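Local atomic coordinates of Rho-class glutathione S-transferase (PDB entry 3QAV), a protein that binds glutathione and probably transfers it to electrophilic compounds, as glutathione S-transferases generally do. Residues A[123-128]-A[189-194]; A[174-179]-A[183-188]. One frame throughout, in Å; residues are numbered along the deposited sequence.

Interaction 1. Residues A[123-128]-A[189-194]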
# COMPACT_ATOMS: atom_id res chain seq x y z
N PHE A 123 3.01 1.33 -6.57
CA PHE A 123 2.70 0.40 -5.49
C PHE A 123 3.83 -0.52 -5.06
O PHE A 123 3.86 -0.99 -3.93
CB PHE A 123 1.43 -0.38 -5.88
CG PHE A 123 0.25 0.52 -6.16
CD1 PHE A 123 -0.30 0.61 -7.44
CD2 PHE A 123 -0.26 1.36 -5.17
CE1 PHE A 123 -1.33 1.51 -7.72
CE2 PHE A 123 -1.28 2.26 -5.44
CZ PHE A 123 -1.82 2.34 -6.72
N GLU A 124 4.78 -0.77 -5.96
CA GLU A 124 5.92 -1.61 -5.61
C GLU A 124 6.84 -0.87 -4.63
O GLU A 124 7.60 -1.50 -3.88
CB GLU A 124 6.70 -1.99 -6.87
CG GLU A 124 7.84 -2.97 -6.63
CD GLU A 124 8.56 -3.35 -7.91
OE1 GLU A 124 8.03 -3.04 -9.00
OE2 GLU A 124 9.65 -3.96 -7.84
N THR A 125 6.77 0.46 -4.61
CA THR A 125 7.62 1.25 -3.72
C THR A 125 7.42 0.90 -2.24
O THR A 125 8.28 1.23 -1.41
CB THR A 125 7.38 2.78 -3.86
OG1 THR A 125 6.07 3.12 -3.40
CG2 THR A 125 7.55 3.21 -5.30
N SER A 126 6.31 0.25 -1.92
CA SER A 126 6.03 -0.11 -0.53
C SER A 126 7.08 -1.10 -0.01
O SER A 126 7.34 -1.15 1.19
CB SER A 126 4.64 -0.72 -0.39
OG SER A 126 4.64 -2.09 -0.74
N ASN A 127 7.66 -1.89 -0.91
CA ASN A 127 8.69 -2.87 -0.54
C ASN A 127 9.94 -2.19 -0.01
O ASN A 127 10.74 -2.81 0.68
CB ASN A 127 9.10 -3.71 -1.75
CG ASN A 127 8.05 -4.72 -2.13
OD1 ASN A 127 7.64 -5.54 -1.31
ND2 ASN A 127 7.62 -4.68 -3.39
N ILE A 128 10.13 -0.92 -0.36
CA ILE A 128 11.30 -0.19 0.09
C ILE A 128 11.16 0.06 1.58
O ILE A 128 12.11 -0.10 2.33
CB ILE A 128 11.44 1.15 -0.66
CG1 ILE A 128 11.64 0.88 -2.15
CG2 ILE A 128 12.61 1.96 -0.07
CD1 ILE A 128 11.68 2.13 -3.02
N PHE A 189 10.82 8.74 -5.18
CA PHE A 189 11.80 9.70 -4.71
C PHE A 189 11.82 9.99 -3.21
O PHE A 189 12.88 9.92 -2.59
CB PHE A 189 11.64 11.02 -5.46
CG PHE A 189 12.56 12.08 -4.97
CD1 PHE A 189 13.91 12.07 -5.32
CD2 PHE A 189 12.10 13.07 -4.11
CE1 PHE A 189 14.78 13.03 -4.82
CE2 PHE A 189 12.95 14.02 -3.60
CZ PHE A 189 14.30 14.00 -3.95
N PRO A 190 10.67 10.33 -2.61
CA PRO A 190 10.70 10.60 -1.17
C PRO A 190 11.40 9.49 -0.39
O PRO A 190 12.11 9.75 0.59
CB PRO A 190 9.22 10.71 -0.82
CG PRO A 190 8.66 11.37 -2.05
CD PRO A 190 9.33 10.59 -3.17
N MET A 191 11.20 8.25 -0.82
CA MET A 191 11.81 7.13 -0.15
C MET A 191 13.32 7.14 -0.35
O MET A 191 14.08 6.80 0.55
CB MET A 191 11.19 5.82 -0.64
CG MET A 191 9.73 5.70 -0.23
SD MET A 191 8.99 4.16 -0.73
CE MET A 191 9.19 3.21 0.75
N VAL A 192 13.76 7.54 -1.55
CA VAL A 192 15.19 7.62 -1.82
C VAL A 192 15.81 8.79 -1.04
O VAL A 192 16.90 8.65 -0.47
CB VAL A 192 15.47 7.78 -3.33
CG1 VAL A 192 16.98 7.92 -3.57
CG2 VAL A 192 14.95 6.56 -4.09
N ALA A 193 15.13 9.93 -1.01
CA ALA A 193 15.62 11.11 -0.28
C ALA A 193 15.80 10.77 1.20
O ALA A 193 16.76 11.21 1.85
CB ALA A 193 14.64 12.27 -0.44
N LEU A 194 14.86 9.99 1.72
CA LEU A 194 14.90 9.57 3.12
C LEU A 194 16.12 8.68 3.33
O LEU A 194 16.83 8.81 4.33
CB LEU A 194 13.62 8.78 3.45
CG LEU A 194 13.39 8.35 4.90
CD1 LEU A 194 13.11 9.57 5.77
CD2 LEU A 194 12.21 7.40 4.96
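Met191 reaches across from helix 183-197 and places its thioether against the turn at Thr125 and Ile128, where helices 112-124 and 126-131 meet. The backbones stay apart, with 7.3 Å between Ile128 CA and Met191 CA, and no hydrogen bond crosses, so the methionine side chain bridges the gap. The chain runs extended as far as the sulfur, with SD anti to CA (chi2 -177°). It then bends at chi3 (96°), which brings CE round beside the outer end of the Thr125 carbonyl. SD and CE each lie 3.1 Å from Thr125 O. That oxygen stands almost in line with the CG-SD bond, CG-SD...O being about 168°, a direction suited to a sulfur-oxygen contact. The same oxygen accepts the backbone N of Ile128 at 3.0 Å, which satisfies it within its own turn. Ile128 meets the methyl with its branched part: Met191 CE is 3.4 Å from Ile128 CB, tighter than usual for two carbons, and 3.7 Å from Ile128 CG2. Thr125 offers CB to the sulfur, SD to CB being 3.8 Å, while its hydroxyl bonds back to Met122 O. Cutting Met191 back to an alanine is likely to open a gap between the helices, leaving the Thr125 carbonyl and the Ile128 branch without their cover. Trp165 of helix 148-172 packs on both Thr125 and Ile128, and Glu124, one residue before Thr125, forms a salt bridge with Arg75 of the second subunit. All three touching residues are buried. The contact is thus interior helix packing of the all-helical C-terminal domain of the cytosolic glutathione transferase fold, with the side chain of Met191 about 11 Å from that of the glutathione-binding Ser35.

Interaction 2. Residues A[174-179]-A[183-188]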
# COMPACT_ATOMS: atom_id res chain seq x y z
N GLY A 174 16.13 7.26 -17.30
CA GLY A 174 15.59 8.53 -16.85
C GLY A 174 14.89 8.50 -15.51
O GLY A 174 15.52 8.68 -14.46
N PHE A 175 13.57 8.29 -15.53
CA PHE A 175 12.79 8.25 -14.30
C PHE A 175 12.52 6.81 -13.86
O PHE A 175 12.97 5.86 -14.52
CB PHE A 175 11.51 9.05 -14.50
CG PHE A 175 11.77 10.51 -14.79
CD1 PHE A 175 11.80 11.45 -13.76
CD2 PHE A 175 12.02 10.94 -16.09
CE1 PHE A 175 12.09 12.79 -14.02
CE2 PHE A 175 12.31 12.29 -16.37
CZ PHE A 175 12.35 13.21 -15.32
N VAL A 176 11.79 6.62 -12.77
CA VAL A 176 11.58 5.27 -12.24
C VAL A 176 10.66 4.31 -13.01
O VAL A 176 10.78 3.09 -12.86
CB VAL A 176 11.13 5.34 -10.76
CG1 VAL A 176 9.63 5.67 -10.68
CG2 VAL A 176 11.47 4.03 -10.04
N ALA A 177 9.76 4.84 -13.83
CA ALA A 177 8.84 3.98 -14.59
C ALA A 177 8.92 4.19 -16.10
O ALA A 177 8.72 3.26 -16.88
CB ALA A 177 7.41 4.19 -14.11
N THR A 178 9.21 5.42 -16.51
CA THR A 178 9.30 5.75 -17.92
C THR A 178 10.39 6.81 -18.09
O THR A 178 11.08 7.15 -17.14
CB THR A 178 7.99 6.35 -18.45
OG1 THR A 178 7.81 7.65 -17.88
CG2 THR A 178 6.80 5.49 -18.05
N LYS A 179 10.53 7.33 -19.30
CA LYS A 179 11.53 8.36 -19.55
C LYS A 179 10.99 9.75 -19.21
O LYS A 179 11.62 10.77 -19.49
CB LYS A 179 11.99 8.31 -21.01
CG LYS A 179 12.80 7.08 -21.35
CD LYS A 179 13.18 7.05 -22.82
CE LYS A 179 13.95 5.77 -23.15
NZ LYS A 179 15.22 5.67 -22.37
N MET A 183 3.56 9.78 -11.72
CA MET A 183 3.13 9.54 -10.35
C MET A 183 4.08 8.58 -9.64
O MET A 183 4.26 8.67 -8.43
CB MET A 183 1.71 8.95 -10.32
CG MET A 183 1.11 8.87 -8.91
SD MET A 183 0.87 10.50 -8.15
CE MET A 183 -0.65 11.02 -8.94
N ALA A 184 4.69 7.66 -10.39
CA ALA A 184 5.62 6.69 -9.81
C ALA A 184 6.80 7.38 -9.11
O ALA A 184 7.26 6.92 -8.06
CB ALA A 184 6.13 5.74 -10.88
N ASP A 185 7.29 8.47 -9.70
CA ASP A 185 8.41 9.19 -9.10
C ASP A 185 7.99 9.92 -7.83
O ASP A 185 8.79 10.15 -6.93
CB ASP A 185 9.00 10.17 -10.11
CG ASP A 185 9.59 9.47 -11.30
OD1 ASP A 185 8.94 9.45 -12.37
OD2 ASP A 185 10.70 8.90 -11.16
N VAL A 186 6.71 10.26 -7.76
CA VAL A 186 6.17 10.94 -6.59
C VAL A 186 6.25 9.99 -5.40
O VAL A 186 6.53 10.39 -4.27
CB VAL A 186 4.68 11.32 -6.83
CG1 VAL A 186 4.02 11.67 -5.51
CG2 VAL A 186 4.59 12.48 -7.80
N PHE A 187 6.00 8.71 -5.66
CA PHE A 187 6.04 7.70 -4.61
C PHE A 187 7.46 7.26 -4.31
O PHE A 187 7.83 7.06 -3.16
CB PHE A 187 5.23 6.46 -5.04
CG PHE A 187 3.74 6.64 -4.99
CD1 PHE A 187 3.12 7.70 -5.63
CD2 PHE A 187 2.94 5.72 -4.30
CE1 PHE A 187 1.73 7.86 -5.59
CE2 PHE A 187 1.56 5.87 -4.25
CZ PHE A 187 0.95 6.94 -4.90
N PHE A 188 8.26 7.12 -5.36
CA PHE A 188 9.63 6.63 -5.21
C PHE A 188 10.65 7.57 -4.58
O PHE A 188 11.27 7.24 -3.58
CB PHE A 188 10.14 6.18 -6.58
CG PHE A 188 11.50 5.54 -6.54
CD1 PHE A 188 11.72 4.40 -5.79
CD2 PHE A 188 12.55 6.08 -7.28
CE1 PHE A 188 12.98 3.80 -5.77
CE2 PHE A 188 13.80 5.48 -7.26
CZ PHE A 188 14.02 4.34 -6.51
O HOH W 1 8.36 7.66 -14.50
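Val176 and Asp185 join the loop 174-179 to helix 183-197 through one nearly straight hydrogen bond: Val176 N points at Asp185 OD2 (3.0 Å, 173° at the hydrogen), on the syn side and 18° out of the carboxylate plane. The tight part lies beside it. With CG2 anti to the backbone N, Val176 lays that methyl over one face of Phe188, 3.9 Å from the ring centroid, in a CH-pi contact. Its other branch, CG1, touches Ala184 CB at 3.5 Å, and Ala177 CB lies 3.8 Å from Ala184 CB. Packing gives way to water on the other side of the carboxylate. There a water donates to Asp185 OD1 (2.8 Å) and accepts from Ala177 N (3.2 Å), with a weak bond from Thr178 OG1. Both oxygens are gripped further, OD1 by Thr182 N and OD2 by Tyr212 OH; the Thr182 bond is consistent with the N-capping box known at this helix in glutathione transferases. Around the contact, helix 112-124 supplies Arg121 against Ala177 and Ala184, Trp165 of helix 148-172 stacks on Phe188, and helix 207-217 brings Met216 against Phe175 and Asp185.

In the fold
Helix 183-197 serves both contacts, giving interaction 2 its first turns and interaction 1 the turn beyond, and their centres lie 11 Å apart. Both are buried, but interaction 1 sits closer to the centre of the chain, about 6 Å from it against 11 Å for interaction 2 (centre to centre). Chemistry follows place: 123-128 with 189-194 meets by apolar and sulfur packing between helices, whereas 174-179 with 183-188, a loop against a helix start, adds to its apolar and CH-pi packing a carboxylate-backbone bond and a water, polar elements interaction 1 lacks. Direct packing links them, with Ile128 CD1 3.5 Å from Phe188 CE1. Only interaction 1 has the second subunit within reach.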